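Local coordinates for putative adhesin (Bacteroides thetaiotaomicron, PDB 4QDG), which probably serves as a cell-surface lipoprotein adhesin of the FimB/Mfa2 family, associated with bacterial pili at the outer membrane, at residues A[32-38]-A[60-65]. Sequence-based numbering, arbitrary orientation. Where two conformers were deposited one is given.
Sequences AKKVDCL and LQDENY. With MG (magnesium ion), chain C.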
ATOM      1  N   ALA A  32      11.279 -10.369  -5.770  1.00 34.19           N
ATOM      2  CA  ALA A  32      12.179 -11.231  -5.000  1.00 35.76           C
ATOM      3  C   ALA A  32      12.527 -10.643  -3.633  1.00 41.35           C
ATOM      4  O   ALA A  32      12.617 -11.391  -2.664  1.00 41.29           O
ATOM      5  CB  ALA A  32      13.457 -11.512  -5.784  1.00 37.26           C
ATOM      6  N   LYS A  33      12.678  -9.327  -3.538  1.00 39.65           N
ATOM      7  CA  LYS A  33      13.027  -8.725  -2.257  1.00 41.28           C
ATOM      8  C   LYS A  33      11.811  -8.276  -1.458  1.00 45.81           C
ATOM      9  O   LYS A  33      11.937  -8.117  -0.242  1.00 46.54           O
ATOM     10  CB  LYS A  33      14.035  -7.562  -2.401  1.00 45.06           C
ATOM     11  CG  LYS A  33      13.801  -6.602  -3.554  1.00 63.64           C
ATOM     12  CD  LYS A  33      15.023  -5.692  -3.764  1.00 79.90           C
ATOM     13  CE  LYS A  33      14.910  -4.819  -5.002  1.00 91.68           C
ATOM     14  NZ  LYS A  33      15.972  -3.773  -5.054  1.00 92.18           N
ATOM     15  N   LYS A  34      10.626  -8.132  -2.091  1.00 41.55           N
ATOM     16  CA  LYS A  34       9.465  -7.631  -1.347  1.00 39.80           C
ATOM     17  C   LYS A  34       8.375  -8.652  -1.072  1.00 42.51           C
ATOM     18  O   LYS A  34       7.740  -8.529  -0.036  1.00 43.34           O
ATOM     19  CB  LYS A  34       8.846  -6.399  -2.050  1.00 41.30           C
ATOM     20  CG  LYS A  34       9.807  -5.193  -2.238  1.00 42.84           C
ATOM     21  CD  LYS A  34      10.542  -4.767  -0.969  1.00 49.21           C
ATOM     22  CE  LYS A  34      10.100  -3.451  -0.383  1.00 63.79           C
ATOM     23  NZ  LYS A  34       9.718  -3.581   1.056  1.00 73.32           N
ATOM     24  N   VAL A  35       8.133  -9.648  -1.955  1.00 39.09           N
ATOM     25  CA  VAL A  35       7.016 -10.593  -1.739  1.00 38.32           C
ATOM     26  C   VAL A  35       7.528 -11.919  -1.204  1.00 43.17           C
ATOM     27  O   VAL A  35       8.109 -12.701  -1.949  1.00 43.71           O
ATOM     28  CB  VAL A  35       6.134 -10.772  -3.004  1.00 40.35           C
ATOM     29  CG1 VAL A  35       4.934 -11.674  -2.711  1.00 40.45           C
ATOM     30  CG2 VAL A  35       5.670  -9.422  -3.543  1.00 38.66           C
ATOM     31  N   ASP A  36       7.279 -12.168   0.095  1.00 40.02           N
ATOM     32  CA  ASP A  36       7.728 -13.321   0.889  1.00 40.70           C
ATOM     33  C   ASP A  36       6.696 -14.483   0.949  1.00 45.61           C
ATOM     34  O   ASP A  36       7.020 -15.564   1.438  1.00 45.98           O
ATOM     35  CB  ASP A  36       8.034 -12.840   2.334  1.00 43.79           C
ATOM     36  CG  ASP A  36       6.827 -12.367   3.158  1.00 53.08           C
ATOM     37  OD1 ASP A  36       5.832 -11.903   2.554  1.00 55.38           O
ATOM     38  OD2 ASP A  36       6.886 -12.454   4.403  1.00 58.73           O
ATOM     39  N   CYS A  37       5.450 -14.235   0.533  1.00 42.11           N
ATOM     40  CA  CYS A  37       4.402 -15.250   0.530  1.00 42.19           C
ATOM     41  C   CYS A  37       3.454 -14.969  -0.615  1.00 38.55           C
ATOM     42  O   CYS A  37       3.095 -13.826  -0.874  1.00 35.40           O
ATOM     43  CB  CYS A  37       3.677 -15.349   1.872  1.00 44.76           C
ATOM     44  SG  CYS A  37       2.869 -13.814   2.406  1.00 48.91           S
ATOM     45  N   LEU A  38       3.107 -16.015  -1.348  1.00 32.57           N
ATOM     46  CA  LEU A  38       2.295 -15.874  -2.529  1.00 30.40           C
ATOM     47  C   LEU A  38       1.078 -16.790  -2.487  1.00 34.69           C
ATOM     48  O   LEU A  38       1.191 -17.956  -2.134  1.00 34.98           O
ATOM     49  CB  LEU A  38       3.205 -16.193  -3.730  1.00 29.18           C
ATOM     50  CG  LEU A  38       2.624 -16.204  -5.137  1.00 30.01           C
ATOM     51  CD1 LEU A  38       2.118 -14.807  -5.556  1.00 28.41           C
ATOM     52  CD2 LEU A  38       3.660 -16.707  -6.084  1.00 27.25           C
ATOM     53  N   LEU A  60      10.917 -17.898  -3.568  1.00 36.75           N
ATOM     54  CA  LEU A  60      10.350 -16.619  -3.999  1.00 33.49           C
ATOM     55  C   LEU A  60      11.433 -15.552  -4.139  1.00 38.24           C
ATOM     56  O   LEU A  60      11.229 -14.560  -4.832  1.00 37.62           O
ATOM     57  CB  LEU A  60       9.247 -16.139  -3.046  1.00 32.37           C
ATOM     58  CG  LEU A  60       7.955 -16.943  -3.003  1.00 34.13           C
ATOM     59  CD1 LEU A  60       7.046 -16.389  -1.995  1.00 32.31           C
ATOM     60  CD2 LEU A  60       7.248 -16.950  -4.340  1.00 34.99           C
ATOM     61  N   GLN A  61      12.577 -15.760  -3.491  1.00 37.67           N
ATOM     62  CA  GLN A  61      13.732 -14.866  -3.544  1.00 39.48           C
ATOM     63  C   GLN A  61      14.560 -15.158  -4.799  1.00 45.91           C
ATOM     64  O   GLN A  61      15.431 -14.372  -5.157  1.00 46.93           O
ATOM     65  CB  GLN A  61      14.589 -14.990  -2.264  1.00 41.68           C
ATOM     66  CG  GLN A  61      13.986 -14.258  -1.065  1.00 38.74           C
ATOM     67  CD  GLN A  61      13.067 -15.136  -0.243  1.00 51.86           C
ATOM     68  OE1 GLN A  61      13.504 -16.018   0.489  1.00 52.63           O
ATOM     69  NE2 GLN A  61      11.772 -14.876  -0.292  1.00 48.68           N
ATOM     70  N   ASP A  62      14.277 -16.269  -5.480  1.00 42.37           N
ATOM     71  CA  ASP A  62      14.945 -16.608  -6.725  1.00 43.17           C
ATOM     72  C   ASP A  62      14.203 -15.899  -7.873  1.00 47.53           C
ATOM     73  O   ASP A  62      13.003 -16.103  -8.031  1.00 47.43           O
ATOM     74  CB  ASP A  62      15.001 -18.146  -6.901  1.00 46.21           C
ATOM     75  CG  ASP A  62      15.551 -18.662  -8.217  1.00 62.56           C
ATOM     76  OD1 ASP A  62      16.330 -17.919  -8.878  1.00 64.58           O
ATOM     77  OD2 ASP A  62      15.233 -19.823  -8.577  1.00 70.30           O
ATOM     78  N   GLU A  63      14.919 -15.056  -8.653  1.00 45.13           N
ATOM     79  CA  GLU A  63      14.307 -14.296  -9.738  0.50 44.47           C
ATOM     80  C   GLU A  63      13.940 -15.200 -10.934  1.00 47.58           C
ATOM     81  O   GLU A  63      13.083 -14.812 -11.734  1.00 47.33           O
ATOM     82  CB  GLU A  63      15.185 -13.101 -10.149  0.50 46.20           C
ATOM     83  CG  GLU A  63      14.739 -11.811  -9.456  0.50 55.72           C
ATOM     84  CD  GLU A  63      15.728 -10.658  -9.413  0.50 78.73           C
ATOM     85  OE1 GLU A  63      16.882 -10.880  -8.978  0.50 87.14           O
ATOM     86  OE2 GLU A  63      15.332  -9.519  -9.757  0.50 60.89           O
ATOM     87  N   ASN A  64      14.524 -16.416 -11.012  1.00 43.43           N
ATOM     88  CA  ASN A  64      14.227 -17.429 -12.027  1.00 42.66           C
ATOM     89  C   ASN A  64      13.001 -18.292 -11.643  1.00 43.77           C
ATOM     90  O   ASN A  64      12.664 -19.208 -12.388  1.00 45.02           O
ATOM     91  CB  ASN A  64      15.450 -18.335 -12.292  1.00 46.19           C
ATOM     92  CG  ASN A  64      16.635 -17.633 -12.935  1.00 92.29           C
ATOM     93  OD1 ASN A  64      16.500 -16.859 -13.902  1.00 85.76           O
ATOM     94  ND2 ASN A  64      17.838 -17.931 -12.436  1.00 90.67           N
ATOM     95  N   TYR A  65      12.346 -18.014 -10.488  1.00 37.44           N
ATOM     96  CA  TYR A  65      11.165 -18.738 -10.017  1.00 35.92           C
ATOM     97  C   TYR A  65       9.997 -18.648 -10.986  1.00 36.46           C
ATOM     98  O   TYR A  65       9.656 -17.565 -11.474  1.00 35.74           O
ATOM     99  CB  TYR A  65      10.674 -18.223  -8.623  1.00 36.64           C
ATOM    100  CG  TYR A  65       9.346 -18.816  -8.182  1.00 35.68           C
ATOM    101  CD1 TYR A  65       9.218 -20.178  -7.927  1.00 37.74           C
ATOM    102  CD2 TYR A  65       8.195 -18.031  -8.122  1.00 35.26           C
ATOM    103  CE1 TYR A  65       7.984 -20.743  -7.603  1.00 38.15           C
ATOM    104  CE2 TYR A  65       6.954 -18.585  -7.789  1.00 35.57           C
ATOM    105  CZ  TYR A  65       6.858 -19.941  -7.521  1.00 41.09           C
ATOM    106  OH  TYR A  65       5.652 -20.509  -7.196  1.00 40.85           O
TER
HETATM  107 MG    MG C 401       4.332 -12.482   4.078  1.00 35.38          MG
HETATM  108  O   HOH W   1      10.761 -12.814  -1.615  1.00 47.40           O
HETATM  109  O   HOH W   2      12.885  -8.967  -7.768  1.00 49.33           O
HETATM  110  O   HOH W   3       9.644 -16.196   0.939  1.00 52.96           O
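Water-bridged packing joins a helix end and the connection that follows it to a loop: 32-38 runs from short helix 31-34 into strand 38-44, and the loop between strands 49-55 and 67-70 contains 60-65. Closest in backbone are A32 and Q61, with CA atoms 4.2 Å apart; the small methyl of alanine permits this, A32 CB lying 3.5 Å from Q61 O, while A32 CA makes a CA-H...O contact with L60 O at 3.5 Å. Past the helix, V35 O, like A32 O, accepts from one water that in turn accepts from Q61 NE2. Another water joins Q61 NE2 to D36 O, and a further one links A32 N to E63 OE2. The neighbouring strands belong to a beta-rich domain consistent with the transthyretin clan of this Mfa2-type family. On the buried side, L60 turns its branched side chain toward 32-38, its CD1 packing 3.5 Å from D36 C and its CD2 4.0 Å from L38 CD2, which also touches the ring edge of Y65 at CE2, 4.2 Å away, beside F19. D36, its CB directed away from the loop, chelates magnesium through OD1 (2.2 Å) and OD2 (2.6 Å), with C37 SG, C86 and H124 completing the site.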